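Local coordinates for putative tetrapyrrole (Corrin/porphyrin) methylase (Bacteroides fragilis, PDB 3FFY), which probably transfers a methyl group from S-adenosyl-L-methionine to the ribose 2'-oxygen of cytidine 1402 in 16S rRNA, and is represented here by its C-terminal half, at residues A[5-15]-A[105-113]; A[63-74]-A[85-94]. All blocks are in the same frame, centred on the assembly; numbering follows the deposited sequence.

Interaction 1: residues A[5-15]-A[105-113]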
loop_
_atom_site.group_PDB
_atom_site.type_symbol
_atom_site.label_atom_id
_atom_site.label_comp_id
_atom_site.label_asym_id
_atom_site.label_seq_id
_atom_site.Cartn_x
_atom_site.Cartn_y
_atom_site.Cartn_z
ATOM N N ALA A 5 -1.020 -10.850 -8.866
ATOM C CA ALA A 5 -1.438 -9.558 -8.308
ATOM C C ALA A 5 -1.523 -9.590 -6.779
ATOM O O ALA A 5 -1.371 -8.551 -6.124
ATOM C CB ALA A 5 -2.809 -9.163 -8.903
ATOM N N PHE A 6 -1.782 -10.768 -6.209
ATOM C CA PHE A 6 -1.862 -10.865 -4.768
ATOM C C PHE A 6 -0.569 -10.496 -4.060
ATOM O O PHE A 6 -0.633 -10.005 -2.940
ATOM C CB PHE A 6 -2.371 -12.229 -4.299
ATOM C CG PHE A 6 -1.352 -13.330 -4.368
ATOM C CD1 PHE A 6 -0.432 -13.512 -3.349
ATOM C CD2 PHE A 6 -1.327 -14.206 -5.474
ATOM C CE1 PHE A 6 0.498 -14.547 -3.454
ATOM C CE2 PHE A 6 -0.420 -15.205 -5.586
ATOM C CZ PHE A 6 0.500 -15.393 -4.583
ATOM N N VAL A 7 0.581 -10.714 -4.698
ATOM C CA VAL A 7 1.881 -10.453 -4.034
ATOM C C VAL A 7 1.973 -8.968 -3.577
ATOM O O VAL A 7 2.053 -8.690 -2.391
ATOM C CB VAL A 7 3.054 -10.936 -4.890
ATOM C CG1 VAL A 7 4.420 -10.662 -4.191
ATOM C CG2 VAL A 7 2.926 -12.435 -5.180
ATOM N N PRO A 8 1.860 -7.999 -4.503
ATOM C CA PRO A 8 1.894 -6.612 -3.985
ATOM C C PRO A 8 0.698 -6.222 -3.104
ATOM O O PRO A 8 0.824 -5.347 -2.248
ATOM C CB PRO A 8 1.911 -5.760 -5.266
ATOM C CG PRO A 8 1.316 -6.689 -6.354
ATOM C CD PRO A 8 1.842 -8.045 -5.978
ATOM N N ALA A 9 -0.470 -6.840 -3.319
ATOM C CA ALA A 9 -1.645 -6.571 -2.485
ATOM C C ALA A 9 -1.339 -6.923 -1.035
ATOM O O ALA A 9 -1.659 -6.157 -0.126
ATOM C CB ALA A 9 -2.896 -7.353 -2.979
ATOM N N LEU A 10 -0.698 -8.074 -0.827
ATOM C CA LEU A 10 -0.332 -8.490 0.520
ATOM C C LEU A 10 0.600 -7.459 1.147
ATOM O O LEU A 10 0.421 -7.126 2.305
ATOM C CB LEU A 10 0.358 -9.867 0.566
ATOM C CG LEU A 10 -0.488 -11.137 0.644
ATOM C CD1 LEU A 10 0.405 -12.371 0.256
ATOM C CD2 LEU A 10 -1.164 -11.256 2.057
ATOM N N VAL A 11 1.598 -6.993 0.388
ATOM C CA VAL A 11 2.564 -6.006 0.893
ATOM C C VAL A 11 1.890 -4.687 1.289
ATOM O O VAL A 11 2.158 -4.139 2.335
ATOM C CB VAL A 11 3.659 -5.727 -0.151
ATOM C CG1 VAL A 11 4.548 -4.572 0.317
ATOM C CG2 VAL A 11 4.481 -6.927 -0.375
ATOM N N ALA A 12 0.968 -4.234 0.446
ATOM C CA ALA A 12 0.228 -2.996 0.609
ATOM C C ALA A 12 -0.727 -3.066 1.764
ATOM O O ALA A 12 -1.174 -2.030 2.250
ATOM C CB ALA A 12 -0.608 -2.712 -0.701
ATOM N N SER A 13 -1.065 -4.281 2.205
ATOM C CA SER A 13 -2.254 -4.463 3.065
ATOM C C SER A 13 -2.065 -4.021 4.508
ATOM O O SER A 13 -3.037 -3.804 5.230
ATOM C CB SER A 13 -2.719 -5.932 3.090
ATOM O OG SER A 13 -1.853 -6.697 3.924
ATOM N N GLY A 14 -0.823 -3.948 4.940
ATOM C CA GLY A 14 -0.547 -3.785 6.337
ATOM C C GLY A 14 -1.109 -4.880 7.259
ATOM O O GLY A 14 -1.242 -4.638 8.470
ATOM N N LEU A 15 -1.428 -6.064 6.713
ATOM C CA LEU A 15 -1.953 -7.204 7.495
ATOM C C LEU A 15 -0.873 -8.298 7.564
ATOM O O LEU A 15 0.074 -8.285 6.780
ATOM C CB LEU A 15 -3.283 -7.736 6.902
ATOM C CG LEU A 15 -4.514 -6.818 6.962
ATOM C CD1 LEU A 15 -5.700 -7.412 6.165
ATOM C CD2 LEU A 15 -4.887 -6.556 8.403
ATOM N N GLU A 105 -10.264 -5.373 -11.873
ATOM C CA GLU A 105 -10.091 -6.533 -11.043
ATOM C C GLU A 105 -9.298 -6.117 -9.792
ATOM O O GLU A 105 -8.305 -5.370 -9.865
ATOM C CB GLU A 105 -9.374 -7.669 -11.779
ATOM C CG GLU A 105 -9.526 -9.041 -11.057
ATOM C CD GLU A 105 -10.937 -9.634 -11.158
ATOM O OE1 GLU A 105 -11.827 -9.085 -11.902
ATOM O OE2 GLU A 105 -11.144 -10.670 -10.465
ATOM N N ILE A 106 -9.782 -6.572 -8.641
ATOM C CA ILE A 106 -9.137 -6.247 -7.387
ATOM C C ILE A 106 -8.740 -7.513 -6.648
ATOM O O ILE A 106 -9.153 -8.612 -6.996
ATOM C CB ILE A 106 -10.018 -5.325 -6.509
ATOM C CG1 ILE A 106 -11.434 -5.905 -6.306
ATOM C CG2 ILE A 106 -10.116 -3.926 -7.176
ATOM C CD1 ILE A 106 -12.489 -5.369 -7.391
ATOM N N VAL A 107 -7.910 -7.299 -5.642
ATOM C CA VAL A 107 -7.473 -8.289 -4.699
ATOM C C VAL A 107 -8.026 -7.804 -3.365
ATOM O O VAL A 107 -7.952 -6.594 -3.023
ATOM C CB VAL A 107 -5.888 -8.359 -4.598
ATOM C CG1 VAL A 107 -5.426 -9.444 -3.604
ATOM C CG2 VAL A 107 -5.236 -8.508 -5.983
ATOM N N ILE A 108 -8.623 -8.749 -2.619
ATOM C CA ILE A 108 -9.069 -8.524 -1.288
ATOM C C ILE A 108 -8.149 -9.284 -0.348
ATOM O O ILE A 108 -7.968 -10.510 -0.489
ATOM C CB ILE A 108 -10.546 -9.004 -1.059
ATOM C CG1 ILE A 108 -11.451 -8.430 -2.151
ATOM C CG2 ILE A 108 -11.011 -8.632 0.400
ATOM C CD1 ILE A 108 -12.916 -9.026 -2.207
ATOM N N VAL A 109 -7.567 -8.546 0.600
ATOM C CA VAL A 109 -6.742 -9.140 1.668
ATOM C C VAL A 109 -7.490 -8.933 2.966
ATOM O O VAL A 109 -7.671 -7.794 3.424
ATOM C CB VAL A 109 -5.338 -8.522 1.742
ATOM C CG1 VAL A 109 -4.435 -9.256 2.828
ATOM C CG2 VAL A 109 -4.707 -8.617 0.372
ATOM N N LEU A 110 -7.984 -10.044 3.515
ATOM C CA LEU A 110 -8.858 -10.080 4.678
ATOM C C LEU A 110 -8.086 -10.643 5.884
ATOM O O LEU A 110 -7.496 -11.715 5.828
ATOM C CB LEU A 110 -10.054 -11.009 4.390
ATOM C CG LEU A 110 -11.177 -11.100 5.455
ATOM C CD1 LEU A 110 -11.935 -9.725 5.718
ATOM C CD2 LEU A 110 -12.144 -12.286 5.109
ATOM N N ALA A 111 -8.134 -9.909 6.973
ATOM C CA ALA A 111 -7.554 -10.328 8.253
ATOM C C ALA A 111 -8.244 -11.584 8.742
ATOM O O ALA A 111 -9.474 -11.759 8.584
ATOM C CB ALA A 111 -7.659 -9.164 9.311
ATOM N N GLY A 112 -7.451 -12.494 9.289
ATOM C CA GLY A 112 -8.041 -13.656 9.948
ATOM C C GLY A 112 -8.601 -13.352 11.336
ATOM O O GLY A 112 -8.543 -12.225 11.821
ATOM N N ILE A 113 -9.092 -14.392 12.001
ATOM C CA ILE A 113 -9.566 -14.312 13.382
ATOM C C ILE A 113 -8.356 -14.377 14.306
ATOM O O ILE A 113 -8.162 -13.450 15.098
ATOM C CB ILE A 113 -10.576 -15.497 13.641
ATOM C CG1 ILE A 113 -11.548 -15.246 14.806
ATOM C CG2 ILE A 113 -9.823 -16.777 13.857
ATOM C CD1 ILE A 113 -12.770 -16.291 14.877
#
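Val107 and Val109 meet the helix with the same first torsion, CG1 trans to the main-chain nitrogen (chi1 -179° and -176°), which leaves CG2 beside that nitrogen; Val107 turns CG1 to Ala9 and CG2 to Ala5, Val109 CG2 to Ala9 and CG1 to Ser13 and Leu10. This is helix-on-sheet packing of an alpha/beta domain: helix 6-12 lies over strand 106-110, a central strand of the mixed sheet, at 45° with the axes 8.6 Å apart. So close a seat asks for small residues on the helix. Ala9 supplies a single methyl, whose CB presses on Val107 CG1 at 3.3 Å, tighter than ordinary van der Waals contact, while Val107 CG2 faces Ala5 CB at 3.9 Å. Beta-branched valines suit the strand, since their short, broad side chains make an even floor; Ile108, alternating with them, points to helix 55-66 on the opposite face. Further along, Val109 CG1 takes Leu10 CD2, the two side chains crossing at about a right angle. Leu15 follows the turn, CD1 lying 3.4 Å from Val109 O and CD2 carrying the apolar contact on to Ala111 CB. Glycine fits the positive phi of Gly14, where the chain leaves the helix. There Ser13 OG is occupied twice: it donates to Leu10 O at 2.8 Å and, in an ST turn, accepts from Leu15 N at 2.9 Å, while Ser13 CB rests 3.7 Å from Val109 CG1.

Interaction 2: residues A[63-74]-A[85-94]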
loop_
_atom_site.group_PDB
_atom_site.type_symbol
_atom_site.label_atom_id
_atom_site.label_comp_id
_atom_site.label_asym_id
_atom_site.label_seq_id
_atom_site.Cartn_x
_atom_site.Cartn_y
_atom_site.Cartn_z
ATOM N N ALA A 63 -18.666 -9.044 5.822
ATOM C CA ALA A 63 -19.087 -8.406 7.089
ATOM C C ALA A 63 -20.061 -9.312 7.806
ATOM O O ALA A 63 -20.010 -9.465 9.023
ATOM C CB ALA A 63 -19.739 -7.016 6.843
ATOM N N GLU A 64 -20.978 -9.917 7.063
ATOM C CA GLU A 64 -21.963 -10.776 7.726
ATOM C C GLU A 64 -21.274 -11.975 8.388
ATOM O O GLU A 64 -21.579 -12.303 9.520
ATOM C CB GLU A 64 -23.028 -11.227 6.744
ATOM C CG GLU A 64 -23.863 -10.110 6.188
ATOM C CD GLU A 64 -24.809 -10.605 5.126
ATOM O OE1 GLU A 64 -24.656 -11.742 4.664
ATOM O OE2 GLU A 64 -25.725 -9.887 4.741
ATOM N N TYR A 65 -20.324 -12.606 7.693
ATOM C CA TYR A 65 -19.635 -13.834 8.188
ATOM C C TYR A 65 -18.440 -13.587 9.124
ATOM O O TYR A 65 -18.194 -14.378 10.035
ATOM C CB TYR A 65 -19.128 -14.685 7.003
ATOM C CG TYR A 65 -20.185 -15.529 6.368
ATOM C CD1 TYR A 65 -21.088 -14.990 5.462
ATOM C CD2 TYR A 65 -20.319 -16.879 6.722
ATOM C CE1 TYR A 65 -22.086 -15.776 4.900
ATOM C CE2 TYR A 65 -21.319 -17.686 6.159
ATOM C CZ TYR A 65 -22.190 -17.132 5.252
ATOM O OH TYR A 65 -23.146 -17.934 4.706
ATOM N N PHE A 66 -17.684 -12.526 8.891
ATOM C CA PHE A 66 -16.494 -12.282 9.678
ATOM C C PHE A 66 -16.649 -11.137 10.653
ATOM O O PHE A 66 -15.812 -10.978 11.553
ATOM C CB PHE A 66 -15.314 -12.024 8.749
ATOM C CG PHE A 66 -15.123 -13.108 7.757
ATOM C CD1 PHE A 66 -14.767 -14.386 8.172
ATOM C CD2 PHE A 66 -15.381 -12.895 6.422
ATOM C CE1 PHE A 66 -14.634 -15.413 7.251
ATOM C CE2 PHE A 66 -15.261 -13.923 5.489
ATOM C CZ PHE A 66 -14.883 -15.173 5.901
ATOM N N GLY A 67 -17.692 -10.323 10.472
ATOM C CA GLY A 67 -17.955 -9.188 11.360
ATOM C C GLY A 67 -17.536 -7.887 10.702
ATOM O O GLY A 67 -16.474 -7.840 10.073
ATOM N N PRO A 68 -18.354 -6.810 10.833
ATOM C CA PRO A 68 -18.041 -5.524 10.113
ATOM C C PRO A 68 -16.721 -4.846 10.543
ATOM O O PRO A 68 -16.176 -4.007 9.829
ATOM C CB PRO A 68 -19.246 -4.607 10.425
ATOM C CG PRO A 68 -20.018 -5.297 11.492
ATOM C CD PRO A 68 -19.665 -6.778 11.482
ATOM N N GLU A 69 -16.227 -5.228 11.705
ATOM C CA GLU A 69 -15.010 -4.636 12.266
ATOM C C GLU A 69 -13.735 -5.346 11.763
ATOM O O GLU A 69 -12.621 -4.895 12.040
ATOM C CB GLU A 69 -15.050 -4.650 13.812
ATOM C CG GLU A 69 -16.343 -5.221 14.454
ATOM C CD GLU A 69 -16.519 -6.739 14.135
ATOM O OE1 GLU A 69 -17.471 -7.098 13.429
ATOM O OE2 GLU A 69 -15.672 -7.570 14.550
ATOM N N ARG A 70 -13.879 -6.439 11.019
ATOM C CA ARG A 70 -12.694 -7.159 10.524
ATOM C C ARG A 70 -11.923 -6.300 9.554
ATOM O O ARG A 70 -12.493 -5.710 8.624
ATOM C CB ARG A 70 -13.064 -8.453 9.835
ATOM C CG ARG A 70 -11.877 -9.397 9.490
ATOM C CD ARG A 70 -11.241 -10.056 10.757
ATOM N NE ARG A 70 -12.086 -11.045 11.402
ATOM C CZ ARG A 70 -12.228 -12.330 11.036
ATOM N NH1 ARG A 70 -13.064 -13.102 11.725
ATOM N NH2 ARG A 70 -11.573 -12.858 10.001
ATOM N N GLN A 71 -10.611 -6.262 9.759
ATOM C CA GLN A 71 -9.722 -5.527 8.889
ATOM C C GLN A 71 -9.601 -6.167 7.522
ATOM O O GLN A 71 -9.559 -7.397 7.374
ATOM C CB GLN A 71 -8.347 -5.337 9.543
ATOM C CG GLN A 71 -8.332 -4.379 10.726
ATOM C CD GLN A 71 -8.621 -2.914 10.311
ATOM O OE1 GLN A 71 -8.110 -2.433 9.297
ATOM N NE2 GLN A 71 -9.409 -2.206 11.111
ATOM N N VAL A 72 -9.584 -5.295 6.502
ATOM C CA VAL A 72 -9.529 -5.696 5.136
ATOM C C VAL A 72 -8.793 -4.643 4.328
ATOM O O VAL A 72 -8.686 -3.453 4.749
ATOM C CB VAL A 72 -10.957 -5.849 4.591
ATOM C CG1 VAL A 72 -11.733 -4.474 4.671
ATOM C CG2 VAL A 72 -10.984 -6.496 3.183
ATOM N N SER A 73 -8.266 -5.067 3.179
ATOM C CA SER A 73 -7.533 -4.190 2.251
ATOM C C SER A 73 -7.997 -4.592 0.859
ATOM O O SER A 73 -7.922 -5.785 0.516
ATOM C CB SER A 73 -6.022 -4.462 2.335
ATOM O OG SER A 73 -5.275 -3.448 1.687
ATOM N N VAL A 74 -8.403 -3.621 0.051
ATOM C CA VAL A 74 -8.769 -3.903 -1.317
ATOM C C VAL A 74 -7.814 -3.117 -2.215
ATOM O O VAL A 74 -7.598 -1.895 -2.025
ATOM C CB VAL A 74 -10.264 -3.611 -1.579
ATOM C CG1 VAL A 74 -10.547 -3.618 -3.107
ATOM C CG2 VAL A 74 -11.154 -4.609 -0.749
ATOM N N THR A 85 -4.838 1.347 -3.117
ATOM C CA THR A 85 -5.330 0.534 -2.030
ATOM C C THR A 85 -6.313 1.272 -1.146
ATOM O O THR A 85 -6.144 2.475 -0.872
ATOM C CB THR A 85 -4.143 -0.011 -1.197
ATOM O OG1 THR A 85 -3.376 -0.853 -2.039
ATOM C CG2 THR A 85 -4.588 -0.838 0.003
ATOM N N VAL A 86 -7.369 0.544 -0.748
ATOM C CA VAL A 86 -8.374 1.003 0.254
ATOM C C VAL A 86 -8.342 0.040 1.418
ATOM O O VAL A 86 -8.523 -1.181 1.216
ATOM C CB VAL A 86 -9.793 1.134 -0.322
ATOM C CG1 VAL A 86 -10.754 1.682 0.755
ATOM C CG2 VAL A 86 -9.780 2.104 -1.620
ATOM N N ARG A 87 -8.029 0.545 2.611
ATOM C CA ARG A 87 -7.914 -0.319 3.804
ATOM C C ARG A 87 -8.622 0.265 5.000
ATOM O O ARG A 87 -8.617 1.477 5.197
ATOM C CB ARG A 87 -6.438 -0.718 4.144
ATOM C CG ARG A 87 -5.336 0.250 3.731
ATOM C CD ARG A 87 -3.941 -0.210 4.219
ATOM N NE ARG A 87 -3.810 -0.068 5.673
ATOM C CZ ARG A 87 -3.371 1.021 6.318
ATOM N NH1 ARG A 87 -2.973 2.118 5.665
ATOM N NH2 ARG A 87 -3.324 1.014 7.647
ATOM N N GLY A 88 -9.230 -0.614 5.784
ATOM C CA GLY A 88 -9.931 -0.265 6.985
ATOM C C GLY A 88 -10.729 -1.463 7.459
ATOM O O GLY A 88 -10.387 -2.603 7.173
ATOM N N THR A 89 -11.782 -1.196 8.198
ATOM C CA THR A 89 -12.706 -2.247 8.581
ATOM C C THR A 89 -13.577 -2.592 7.357
ATOM O O THR A 89 -13.674 -1.806 6.368
ATOM C CB THR A 89 -13.558 -1.817 9.716
ATOM O OG1 THR A 89 -14.444 -0.782 9.263
ATOM C CG2 THR A 89 -12.706 -1.291 10.950
ATOM N N LEU A 90 -14.190 -3.776 7.397
ATOM C CA LEU A 90 -15.150 -4.138 6.362
ATOM C C LEU A 90 -16.264 -3.048 6.248
ATOM O O LEU A 90 -16.691 -2.683 5.155
ATOM C CB LEU A 90 -15.766 -5.529 6.644
ATOM C CG LEU A 90 -14.926 -6.749 6.247
ATOM C CD1 LEU A 90 -15.606 -8.082 6.785
ATOM C CD2 LEU A 90 -14.702 -6.785 4.748
ATOM N N SER A 91 -16.707 -2.563 7.382
ATOM C CA SER A 91 -17.701 -1.500 7.453
ATOM C C SER A 91 -17.272 -0.222 6.680
ATOM O O SER A 91 -18.014 0.310 5.865
ATOM C CB SER A 91 -17.968 -1.161 8.926
ATOM O OG SER A 91 -19.025 -0.240 9.025
ATOM N N GLU A 92 -16.068 0.244 6.948
ATOM C CA GLU A 92 -15.484 1.361 6.205
ATOM C C GLU A 92 -15.383 1.081 4.699
ATOM O O GLU A 92 -15.726 1.958 3.885
ATOM C CB GLU A 92 -14.106 1.687 6.748
ATOM C CG GLU A 92 -14.144 2.332 8.099
ATOM C CD GLU A 92 -12.757 2.441 8.755
ATOM O OE1 GLU A 92 -11.878 1.591 8.562
ATOM O OE2 GLU A 92 -12.547 3.385 9.513
ATOM N N LEU A 93 -14.969 -0.118 4.314
ATOM C CA LEU A 93 -14.884 -0.407 2.887
ATOM C C LEU A 93 -16.277 -0.527 2.232
ATOM O O LEU A 93 -16.422 -0.220 1.092
ATOM C CB LEU A 93 -14.043 -1.635 2.601
ATOM C CG LEU A 93 -12.520 -1.363 2.295
ATOM C CD1 LEU A 93 -11.790 -0.781 3.560
ATOM C CD2 LEU A 93 -11.909 -2.572 1.820
ATOM N N ILE A 94 -17.294 -0.997 2.943
ATOM C CA ILE A 94 -18.648 -1.119 2.383
ATOM C C ILE A 94 -19.186 0.278 2.105
ATOM O O ILE A 94 -19.752 0.571 1.046
ATOM C CB ILE A 94 -19.573 -1.906 3.378
ATOM C CG1 ILE A 94 -19.193 -3.423 3.367
ATOM C CG2 ILE A 94 -21.025 -1.703 2.973
ATOM C CD1 ILE A 94 -19.584 -4.244 4.563
#
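Val86 O receives the backbone N-H of Val74 at 2.7 Å in an almost straight bond (171°), and Val86 N returns one to Val74 O, making a hydrogen-bonded antiparallel pair in the hairpin of strands 71-77 and 82-87. Val72 and Gly88 repeat the exchange two residues along. At Gly88 the chain turns into helix 90-99; lacking a side chain, this glycine lets the Glu92 carboxylate come close. Glu92 OE1 takes Thr89 N at 2.8 Å and Thr89 OG1 takes Glu92 N at 3.0 Å, a capping box. The type I turn Gly67-Arg70, which leads into strand 71-77, also holds the helix start: Ser91 N reaches a lone pair of Pro68 O at 2.9 Å, and Leu90 N binds Arg70 O. Leu93 CD2 lies between Val72 CG1 and Val74 CG2, each at a tight 3.4 Å, on the hairpin face they share; Val72 chi1 of 61° puts CG1 between backbone N and carbonyl carbon, tip to tip with Leu93. Branched Leu90 serves both sides, CD1 3.3 Å from Ala63 N and CD2 crossing over Val72. Leu59 and Phe62 of helix 55-66 flank Leu90, strand 106-110 borders 71-77, and Thr85 and Val86 pair with a strand of the second subunit.

From the N terminus the chain forms helix 6-12, then passes through strands 20-24 and 45-50 before helix 55-66 leads to the hairpin. Interaction 2 closes the short loop between residues 74 and 85, setting the hairpin and the start of helix 90-99 against the end of helix 55-66. Only after helix 90-99 does strand 106-110 return to meet the N-terminal helix, so interaction 1 closes a far longer loop that wholly encloses interaction 2, without crossing it. The two meet along the sheet, where Val109 N and Ser73 O probably bond, as do Ala111 O and Arg70 NH2. Both also approach the second subunit, Val11 packing on its Arg87.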